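Local coordinates for protein beta subunit of photoactivated adenylyl cyclase (Beggiatoa sp. PS, PDB 5M2A) that probably senses blue light through a flavin-binding BLUF domain and in response makes cyclic AMP with its adenylyl cyclase domain, at residues T211-L223 with L293-W307. Numbering follows the deposited sequence. Where two conformers were deposited one is given.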
loop_
_atom_site.group_PDB
_atom_site.type_symbol
_atom_site.label_atom_id
_atom_site.label_comp_id
_atom_site.label_asym_id
_atom_site.label_seq_id
_atom_site.Cartn_x
_atom_site.Cartn_y
_atom_site.Cartn_z
ATOM N N THR A 211 -16.892 9.452 -4.322
ATOM C CA THR A 211 -18.184 9.258 -3.683
ATOM C C THR A 211 -19.315 9.398 -4.693
ATOM O O THR A 211 -19.126 9.847 -5.820
ATOM C CB THR A 211 -18.391 10.265 -2.558
ATOM O OG1 THR A 211 -18.530 11.563 -3.140
ATOM C CG2 THR A 211 -17.211 10.258 -1.623
ATOM N N LYS A 212 -20.537 9.070 -4.254
ATOM C CA LYS A 212 -21.655 9.220 -5.175
ATOM C C LYS A 212 -21.947 10.683 -5.477
ATOM O O LYS A 212 -22.600 10.977 -6.481
ATOM C CB LYS A 212 -22.907 8.526 -4.625
ATOM C CG LYS A 212 -23.570 9.209 -3.453
ATOM C CD LYS A 212 -24.850 8.446 -3.079
ATOM C CE LYS A 212 -25.542 9.069 -1.877
ATOM N NZ LYS A 212 -26.794 8.334 -1.524
ATOM N N GLU A 213 -21.460 11.601 -4.653
ATOM C CA GLU A 213 -21.610 13.023 -4.925
ATOM C C GLU A 213 -20.560 13.549 -5.900
ATOM O O GLU A 213 -20.588 14.738 -6.224
ATOM C CB GLU A 213 -21.543 13.821 -3.620
ATOM C CG GLU A 213 -22.768 13.663 -2.719
ATOM C CD GLU A 213 -22.762 12.354 -1.946
ATOM O OE1 GLU A 213 -21.681 11.730 -1.848
ATOM O OE2 GLU A 213 -23.837 11.949 -1.437
ATOM N N GLN A 214 -19.659 12.694 -6.379
ATOM C CA GLN A 214 -18.511 13.100 -7.189
ATOM C C GLN A 214 -18.568 12.536 -8.608
ATOM O O GLN A 214 -17.530 12.357 -9.252
ATOM C CB GLN A 214 -17.210 12.688 -6.496
ATOM C CG GLN A 214 -16.877 13.572 -5.297
ATOM C CD GLN A 214 -15.709 13.065 -4.471
ATOM O OE1 GLN A 214 -15.372 11.887 -4.496
ATOM N NE2 GLN A 214 -15.094 13.967 -3.713
ATOM N N GLY A 215 -19.774 12.293 -9.128
ATOM C CA GLY A 215 -19.885 11.754 -10.480
ATOM C C GLY A 215 -19.268 12.666 -11.523
ATOM O O GLY A 215 -18.497 12.227 -12.382
ATOM N N ASP A 216 -19.587 13.959 -11.457
ATOM C CA ASP A 216 -19.012 14.876 -12.432
ATOM C C ASP A 216 -17.509 15.008 -12.228
ATOM O O ASP A 216 -16.753 15.067 -13.200
ATOM C CB ASP A 216 -19.709 16.235 -12.356
ATOM C CG ASP A 216 -21.199 16.141 -12.657
ATOM O OD1 ASP A 216 -21.554 15.727 -13.781
ATOM O OD2 ASP A 216 -22.017 16.474 -11.773
ATOM N N ALA A 217 -17.049 15.037 -10.971
ATOM C CA ALA A 217 -15.607 15.079 -10.728
ATOM C C ALA A 217 -14.904 13.856 -11.307
ATOM O O ALA A 217 -13.771 13.957 -11.803
ATOM C CB ALA A 217 -15.318 15.185 -9.229
ATOM N N ALA A 218 -15.550 12.691 -11.234
ATOM C CA ALA A 218 -14.980 11.466 -11.798
ATOM C C ALA A 218 -14.842 11.551 -13.318
ATOM O O ALA A 218 -13.835 11.102 -13.890
ATOM C CB ALA A 218 -15.852 10.276 -11.402
ATOM N N ILE A 219 -15.850 12.098 -13.994
ATOM C CA ILE A 219 -15.772 12.266 -15.444
ATOM C C ILE A 219 -14.698 13.291 -15.796
ATOM O O ILE A 219 -13.878 13.077 -16.693
ATOM C CB ILE A 219 -17.144 12.679 -16.006
ATOM C CG1 ILE A 219 -18.199 11.626 -15.660
ATOM C CG2 ILE A 219 -17.063 12.938 -17.514
ATOM C CD1 ILE A 219 -17.957 10.304 -16.315
ATOM N N ARG A 220 -14.705 14.428 -15.093
ATOM C CA ARG A 220 -13.712 15.479 -15.343
ATOM C C ARG A 220 -12.296 14.982 -15.077
ATOM O O ARG A 220 -11.359 15.313 -15.820
ATOM C CB ARG A 220 -14.024 16.703 -14.473
ATOM C CG ARG A 220 -15.307 17.375 -14.853
ATOM C CD ARG A 220 -15.699 18.499 -13.895
ATOM N NE ARG A 220 -16.904 19.147 -14.406
ATOM C CZ ARG A 220 -17.881 19.614 -13.635
ATOM N NH1 ARG A 220 -17.790 19.496 -12.321
ATOM N NH2 ARG A 220 -18.949 20.191 -14.172
ATOM N N THR A 221 -12.109 14.235 -13.991
ATOM C CA THR A 221 -10.831 13.580 -13.749
ATOM C C THR A 221 -10.380 12.799 -14.974
ATOM O O THR A 221 -9.249 12.951 -15.453
ATOM C CB THR A 221 -10.964 12.641 -12.554
ATOM O OG1 THR A 221 -11.107 13.411 -11.356
ATOM C CG2 THR A 221 -9.736 11.754 -12.448
ATOM N N SER A 222 -11.260 11.937 -15.476
ATOM C CA SER A 222 -10.919 11.077 -16.605
ATOM C C SER A 222 -10.554 11.897 -17.835
ATOM O O SER A 222 -9.580 11.596 -18.537
ATOM C CB SER A 222 -12.099 10.149 -16.900
ATOM O OG SER A 222 -12.432 9.414 -15.729
ATOM N N LEU A 223 -11.367 12.907 -18.157
ATOM C CA LEU A 223 -11.072 13.733 -19.329
ATOM C C LEU A 223 -9.789 14.529 -19.137
ATOM O O LEU A 223 -9.014 14.713 -20.082
ATOM C CB LEU A 223 -12.242 14.674 -19.611
ATOM C CG LEU A 223 -13.556 13.949 -19.871
ATOM C CD1 LEU A 223 -14.713 14.953 -19.899
ATOM C CD2 LEU A 223 -13.472 13.172 -21.179
ATOM N N LEU A 293 -13.114 6.545 -22.559
ATOM C CA LEU A 293 -13.756 6.483 -21.253
ATOM C C LEU A 293 -15.048 5.694 -21.396
ATOM O O LEU A 293 -15.841 5.971 -22.294
ATOM C CB LEU A 293 -14.061 7.888 -20.727
ATOM C CG LEU A 293 -14.981 8.008 -19.516
ATOM C CD1 LEU A 293 -14.308 7.375 -18.308
ATOM C CD2 LEU A 293 -15.312 9.469 -19.255
ATOM N N ALA A 294 -15.265 4.722 -20.521
ATOM C CA ALA A 294 -16.519 3.977 -20.529
ATOM C C ALA A 294 -17.030 3.823 -19.109
ATOM O O ALA A 294 -16.246 3.575 -18.193
ATOM C CB ALA A 294 -16.352 2.591 -21.164
ATOM N N PHE A 295 -18.347 3.939 -18.922
ATOM C CA PHE A 295 -18.873 3.843 -17.571
ATOM C C PHE A 295 -20.299 3.304 -17.590
ATOM O O PHE A 295 -20.935 3.159 -18.645
ATOM C CB PHE A 295 -18.767 5.192 -16.831
ATOM C CG PHE A 295 -19.355 6.352 -17.580
ATOM C CD1 PHE A 295 -20.729 6.538 -17.626
ATOM C CD2 PHE A 295 -18.526 7.273 -18.217
ATOM C CE1 PHE A 295 -21.281 7.611 -18.315
ATOM C CE2 PHE A 295 -19.076 8.347 -18.914
ATOM C CZ PHE A 295 -20.442 8.515 -18.961
ATOM N N THR A 296 -20.783 2.978 -16.396
ATOM C CA THR A 296 -22.087 2.350 -16.232
ATOM C C THR A 296 -23.201 3.383 -16.144
ATOM O O THR A 296 -22.966 4.577 -15.951
ATOM C CB THR A 296 -22.115 1.481 -14.975
ATOM O OG1 THR A 296 -21.857 2.304 -13.830
ATOM C CG2 THR A 296 -21.058 0.390 -15.053
ATOM N N ALA A 297 -24.438 2.891 -16.288
ATOM C CA ALA A 297 -25.606 3.739 -16.080
ATOM C C ALA A 297 -25.606 4.366 -14.690
ATOM O O ALA A 297 -26.032 5.511 -14.528
ATOM C CB ALA A 297 -26.887 2.935 -16.300
ATOM N N GLY A 298 -25.100 3.651 -13.685
ATOM C CA GLY A 298 -25.080 4.205 -12.339
ATOM C C GLY A 298 -24.166 5.409 -12.215
ATOM O O GLY A 298 -24.453 6.348 -11.470
ATOM N N VAL A 299 -23.042 5.391 -12.930
ATOM C CA VAL A 299 -22.172 6.564 -12.956
ATOM C C VAL A 299 -22.906 7.729 -13.588
ATOM O O VAL A 299 -22.856 8.860 -13.096
ATOM C CB VAL A 299 -20.868 6.248 -13.709
ATOM C CG1 VAL A 299 -20.080 7.542 -13.951
ATOM C CG2 VAL A 299 -20.036 5.247 -12.912
ATOM N N LYS A 300 -23.618 7.456 -14.689
ATOM C CA LYS A 300 -24.378 8.497 -15.373
ATOM C C LYS A 300 -25.367 9.162 -14.427
ATOM O O LYS A 300 -25.467 10.393 -14.386
ATOM C CB LYS A 300 -25.101 7.892 -16.582
ATOM C CG LYS A 300 -25.959 8.866 -17.388
ATOM C CD LYS A 300 -26.578 8.157 -18.584
ATOM C CE LYS A 300 -27.494 9.081 -19.383
ATOM N NZ LYS A 300 -28.720 9.466 -18.635
ATOM N N LYS A 301 -26.087 8.363 -13.633
ATOM C CA LYS A 301 -27.074 8.927 -12.720
ATOM C C LYS A 301 -26.446 9.740 -11.590
ATOM O O LYS A 301 -27.152 10.537 -10.964
ATOM C CB LYS A 301 -27.952 7.806 -12.146
ATOM C CG LYS A 301 -28.711 7.055 -13.227
ATOM C CD LYS A 301 -29.717 6.064 -12.664
ATOM C CE LYS A 301 -29.297 4.637 -12.962
ATOM N NZ LYS A 301 -30.430 3.685 -12.806
ATOM N N CYS A 302 -25.152 9.567 -11.315
ATOM C CA CYS A 302 -24.456 10.376 -10.311
ATOM C C CYS A 302 -23.994 11.732 -10.831
ATOM O O CYS A 302 -23.401 12.499 -10.066
ATOM C CB CYS A 302 -23.220 9.656 -9.777
ATOM S SG CYS A 302 -23.565 8.223 -8.771
ATOM N N CYS A 303 -24.195 12.028 -12.107
ATOM C CA CYS A 303 -23.718 13.273 -12.689
ATOM C C CYS A 303 -24.845 14.288 -12.752
ATOM O O CYS A 303 -25.989 13.946 -13.058
ATOM C CB CYS A 303 -23.161 13.040 -14.089
ATOM S SG CYS A 303 -21.804 11.894 -14.090
ATOM N N GLN A 304 -24.508 15.544 -12.463
ATOM C CA GLN A 304 -25.452 16.642 -12.572
ATOM C C GLN A 304 -25.150 17.581 -13.728
ATOM O O GLN A 304 -26.034 18.351 -14.118
ATOM C CB GLN A 304 -25.480 17.442 -11.263
ATOM C CG GLN A 304 -25.838 16.591 -10.054
ATOM C CD GLN A 304 -25.162 17.064 -8.786
ATOM O OE1 GLN A 304 -24.005 16.737 -8.528
ATOM N NE2 GLN A 304 -25.884 17.842 -7.987
ATOM N N ALA A 305 -23.947 17.520 -14.299
ATOM C CA ALA A 305 -23.583 18.440 -15.363
ATOM C C ALA A 305 -24.235 18.017 -16.676
ATOM O O ALA A 305 -24.705 16.885 -16.834
ATOM C CB ALA A 305 -22.061 18.511 -15.523
ATOM N N GLN A 306 -24.249 18.947 -17.629
ATOM C CA GLN A 306 -24.903 18.729 -18.920
ATOM C C GLN A 306 -23.965 18.007 -19.890
ATOM O O GLN A 306 -23.624 18.500 -20.965
ATOM C CB GLN A 306 -25.382 20.056 -19.501
ATOM C CG GLN A 306 -26.413 20.779 -18.650
ATOM C CD GLN A 306 -27.755 20.071 -18.623
ATOM O OE1 GLN A 306 -28.268 19.642 -19.659
ATOM N NE2 GLN A 306 -28.333 19.946 -17.433
ATOM N N TRP A 307 -23.543 16.813 -19.491
ATOM C CA TRP A 307 -22.772 15.984 -20.404
ATOM C C TRP A 307 -23.653 15.533 -21.564
ATOM O O TRP A 307 -24.867 15.373 -21.421
ATOM C CB TRP A 307 -22.214 14.753 -19.689
ATOM C CG TRP A 307 -21.383 15.080 -18.496
ATOM C CD1 TRP A 307 -21.741 14.954 -17.188
ATOM C CD2 TRP A 307 -20.048 15.593 -18.502
ATOM N NE1 TRP A 307 -20.706 15.347 -16.377
ATOM C CE2 TRP A 307 -19.655 15.749 -17.158
ATOM C CE3 TRP A 307 -19.144 15.929 -19.514
ATOM C CZ2 TRP A 307 -18.401 16.238 -16.797
ATOM C CZ3 TRP A 307 -17.898 16.414 -19.160
ATOM C CH2 TRP A 307 -17.532 16.558 -17.813
HETATM O O HOH W 1 -21.453 15.252 -9.322
#
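The carboxylate of Asp216 grips three N-H groups of the loop 302-307. Asp216 OD1 accepts from Trp307 NE1 (2.8 Å) on its anti lone pair, nearly in the indole plane, and from Ala305 N (3.0 Å), which approaches from above the carboxylate plane. Asp216 OD2 takes Gln304 N (2.7 Å, 166° at the hydrogen) on its syn lone pair. One helical turn on, in the conformer given, Ile219 CG2, anti to the backbone N, lies over the six-membered ring of Trp307, a CH-pi contact 3.6 Å from the centroid, while Ile219 CD1 approaches Phe295 CE2 (3.4 Å). In the class III cyclase fold, the first turns of helix 215-235 (residues 215-223) lie against the central sheet, nearly antiparallel to strand 293-296 (162°); Leu251 of strand 247-258 also touches Ile219. Arg220 CG borders the indole edge, and Leu223 CD1 touches Trp307 CZ3 (3.6 Å). A leucine in place of Trp307 would probably leave Asp216 OD1 without its indole donor and Ile219 CG2 without a flat surface to rest on. A water accepts from Asp216 N and lies within hydrogen-bonding distance of Asp216 OD2 and Gln304 OE1. A CB on Gly215 would clash with Cys302 O, so the glycine lets the helix start sit close against the loop.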